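Split-Soret cytochrome c (Desulfovibrio desulfuricans, PDB 1H21) is an electron-transport cytochrome that binds two heme c groups per subunit, shared across a homodimer, and probably a [2Fe-2S] cluster, and may act in sulfate reduction. Local coordinates at residues N110-W115 and F180-I185. Sequence-based numbering, arbitrary orientation.
Sequences NELFRW and FKAAEI
K181 NZ reaches an acid and, at longer range, an aromatic ring, both on helix 102-118. It donates a hydrogen bond of 2.9 Å to E111 OE2, as part of a salt bridge, and uses the anti lone pair of that oxygen, the one facing away from OE1. The other carboxylate oxygen, OE1, accepts a hydrogen bond from the backbone N of T199, so both ends of the group are fixed and its rotation is restricted. Secondary to the salt bridge is a longer cation-pi contact, with K181 NZ 4.9 Å from the centroid of the five-membered ring of W115.

Nearer the backbone, the aliphatic part of the lysine packs. K181 CB lies over CZ3 and CH2 of W115, and CG sits 3.7 Å from the centroid of the six-membered ring, a CH-pi contact only 16° off the ring normal. The bend at chi2 (57°) directs CD past the ring fusion, and CE then comes over the five-membered ring. A lysine between helices can thus lay its methylenes on an aromatic face while its ammonium reaches an acid.

The helices, 102-118 and 165-192, pack nearly antiparallel in an all-helical fold, their local axes 10.0 Å apart and inclined at 150°. The W115 side chain is about 10 Å from that of C86, an inferred [2Fe-2S] ligand. Beside the polar pair the interface becomes apolar: I185 CD1 reaches L112 CB at 3.6 Å, the side chains crossing at about a right angle, and also lies against E111 CG. L112 CD2 meets A182 CB more loosely, at 4.4 Å, and both residues rest on A92 of helix 87-99.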
loop_
_atom_site.group_PDB
_atom_site.type_symbol
_atom_site.label_atom_id
_atom_site.label_comp_id
_atom_site.label_asym_id
_atom_site.label_seq_id
_atom_site.Cartn_x
_atom_site.Cartn_y
_atom_site.Cartn_z
ATOM N N ASN A 110 -10.058 5.467 -8.427
ATOM C CA ASN A 110 -10.804 4.424 -9.116
ATOM C C ASN A 110 -10.392 4.371 -10.576
ATOM O O ASN A 110 -10.230 3.288 -11.144
ATOM C CB ASN A 110 -12.313 4.657 -9.023
ATOM C CG ASN A 110 -12.891 4.236 -7.684
ATOM O OD1 ASN A 110 -12.220 3.600 -6.870
ATOM N ND2 ASN A 110 -14.149 4.580 -7.451
ATOM N N GLU A 111 -10.219 5.543 -11.181
ATOM C CA GLU A 111 -9.815 5.610 -12.578
ATOM C C GLU A 111 -8.373 5.127 -12.738
ATOM O O GLU A 111 -8.067 4.318 -13.622
ATOM C CB GLU A 111 -9.966 7.038 -13.130
ATOM C CG GLU A 111 -9.101 7.299 -14.353
ATOM C CD GLU A 111 -9.735 8.202 -15.375
ATOM O OE1 GLU A 111 -10.923 8.555 -15.231
ATOM O OE2 GLU A 111 -9.025 8.544 -16.351
ATOM N N LEU A 112 -7.486 5.629 -11.889
ATOM C CA LEU A 112 -6.088 5.234 -11.930
ATOM C C LEU A 112 -5.940 3.715 -11.762
ATOM O O LEU A 112 -5.289 3.067 -12.582
ATOM C CB LEU A 112 -5.320 5.979 -10.841
ATOM C CG LEU A 112 -3.836 5.682 -10.746
ATOM C CD1 LEU A 112 -3.167 5.979 -12.091
ATOM C CD2 LEU A 112 -3.255 6.516 -9.604
ATOM N N PHE A 113 -6.599 3.152 -10.747
ATOM C CA PHE A 113 -6.544 1.714 -10.464
ATOM C C PHE A 113 -7.248 0.804 -11.496
ATOM O O PHE A 113 -6.677 -0.209 -11.897
ATOM C CB PHE A 113 -7.047 1.424 -9.043
ATOM C CG PHE A 113 -6.080 1.825 -7.949
ATOM C CD1 PHE A 113 -5.015 2.691 -8.209
ATOM C CD2 PHE A 113 -6.243 1.347 -6.659
ATOM C CE1 PHE A 113 -4.131 3.073 -7.202
ATOM C CE2 PHE A 113 -5.363 1.723 -5.644
ATOM C CZ PHE A 113 -4.307 2.590 -5.920
ATOM N N ARG A 114 -8.470 1.144 -11.920
ATOM C CA ARG A 114 -9.201 0.347 -12.925
ATOM C C ARG A 114 -8.448 0.376 -14.259
ATOM O O ARG A 114 -8.375 -0.626 -14.977
ATOM C CB ARG A 114 -10.612 0.889 -13.114
ATOM C CG ARG A 114 -11.505 0.638 -11.931
ATOM C CD ARG A 114 -12.847 1.313 -12.041
ATOM N NE ARG A 114 -13.579 1.206 -10.778
ATOM C CZ ARG A 114 -14.645 1.932 -10.436
ATOM N NH1 ARG A 114 -15.147 2.851 -11.257
ATOM N NH2 ARG A 114 -15.226 1.711 -9.264
ATOM N N TRP A 115 -7.839 1.519 -14.556
ATOM C CA TRP A 115 -7.084 1.680 -15.778
ATOM C C TRP A 115 -5.929 0.698 -15.756
ATOM O O TRP A 115 -5.706 -0.033 -16.731
ATOM C CB TRP A 115 -6.574 3.122 -15.882
ATOM C CG TRP A 115 -5.440 3.317 -16.859
ATOM C CD1 TRP A 115 -5.532 3.448 -18.219
ATOM C CD2 TRP A 115 -4.039 3.367 -16.544
ATOM N NE1 TRP A 115 -4.270 3.573 -18.767
ATOM C CE2 TRP A 115 -3.339 3.524 -17.760
ATOM C CE3 TRP A 115 -3.313 3.289 -15.350
ATOM C CZ2 TRP A 115 -1.951 3.604 -17.817
ATOM C CZ3 TRP A 115 -1.935 3.367 -15.408
ATOM C CH2 TRP A 115 -1.265 3.523 -16.635
ATOM N N PHE A 180 2.389 9.081 -15.744
ATOM C CA PHE A 180 1.735 9.724 -16.874
ATOM C C PHE A 180 0.228 9.761 -16.672
ATOM O O PHE A 180 -0.403 10.820 -16.754
ATOM C CB PHE A 180 2.074 8.954 -18.149
ATOM C CG PHE A 180 1.516 9.566 -19.399
ATOM C CD1 PHE A 180 2.280 10.446 -20.160
ATOM C CD2 PHE A 180 0.216 9.281 -19.809
ATOM C CE1 PHE A 180 1.742 11.044 -21.318
ATOM C CE2 PHE A 180 -0.325 9.874 -20.959
ATOM C CZ PHE A 180 0.436 10.757 -21.715
ATOM N N LYS A 181 -0.353 8.606 -16.379
ATOM C CA LYS A 181 -1.796 8.515 -16.170
ATOM C C LYS A 181 -2.279 9.353 -14.983
ATOM O O LYS A 181 -3.303 10.034 -15.060
ATOM C CB LYS A 181 -2.204 7.056 -15.969
ATOM C CG LYS A 181 -3.690 6.874 -15.739
ATOM C CD LYS A 181 -4.474 7.459 -16.896
ATOM C CE LYS A 181 -5.971 7.270 -16.723
ATOM N NZ LYS A 181 -6.707 7.781 -17.907
ATOM N N ALA A 182 -1.557 9.274 -13.871
ATOM C CA ALA A 182 -1.924 10.022 -12.670
ATOM C C ALA A 182 -1.898 11.509 -12.982
ATOM O O ALA A 182 -2.769 12.265 -12.520
ATOM C CB ALA A 182 -0.954 9.701 -11.501
ATOM N N ALA A 183 -0.887 11.914 -13.755
ATOM C CA ALA A 183 -0.725 13.307 -14.150
ATOM C C ALA A 183 -1.976 13.739 -14.912
ATOM O O ALA A 183 -2.611 14.727 -14.545
ATOM C CB ALA A 183 0.526 13.487 -15.008
ATOM N N GLU A 184 -2.397 12.947 -15.898
ATOM C CA GLU A 184 -3.594 13.293 -16.657
ATOM C C GLU A 184 -4.818 13.427 -15.772
ATOM O O GLU A 184 -5.637 14.322 -15.957
ATOM C CB GLU A 184 -3.868 12.261 -17.727
ATOM C CG GLU A 184 -2.779 12.156 -18.767
ATOM C CD GLU A 184 -3.235 11.371 -19.976
ATOM O OE1 GLU A 184 -4.115 10.488 -19.826
ATOM O OE2 GLU A 184 -2.733 11.648 -21.086
ATOM N N ILE A 185 -4.945 12.532 -14.810
ATOM C CA ILE A 185 -6.067 12.563 -13.885
ATOM C C ILE A 185 -6.016 13.846 -13.043
ATOM O O ILE A 185 -7.047 14.497 -12.818
ATOM C CB ILE A 185 -6.029 11.325 -12.953
ATOM C CG1 ILE A 185 -6.235 10.059 -13.777
ATOM C CG2 ILE A 185 -7.111 11.421 -11.887
ATOM C CD1 ILE A 185 -5.960 8.785 -13.016
#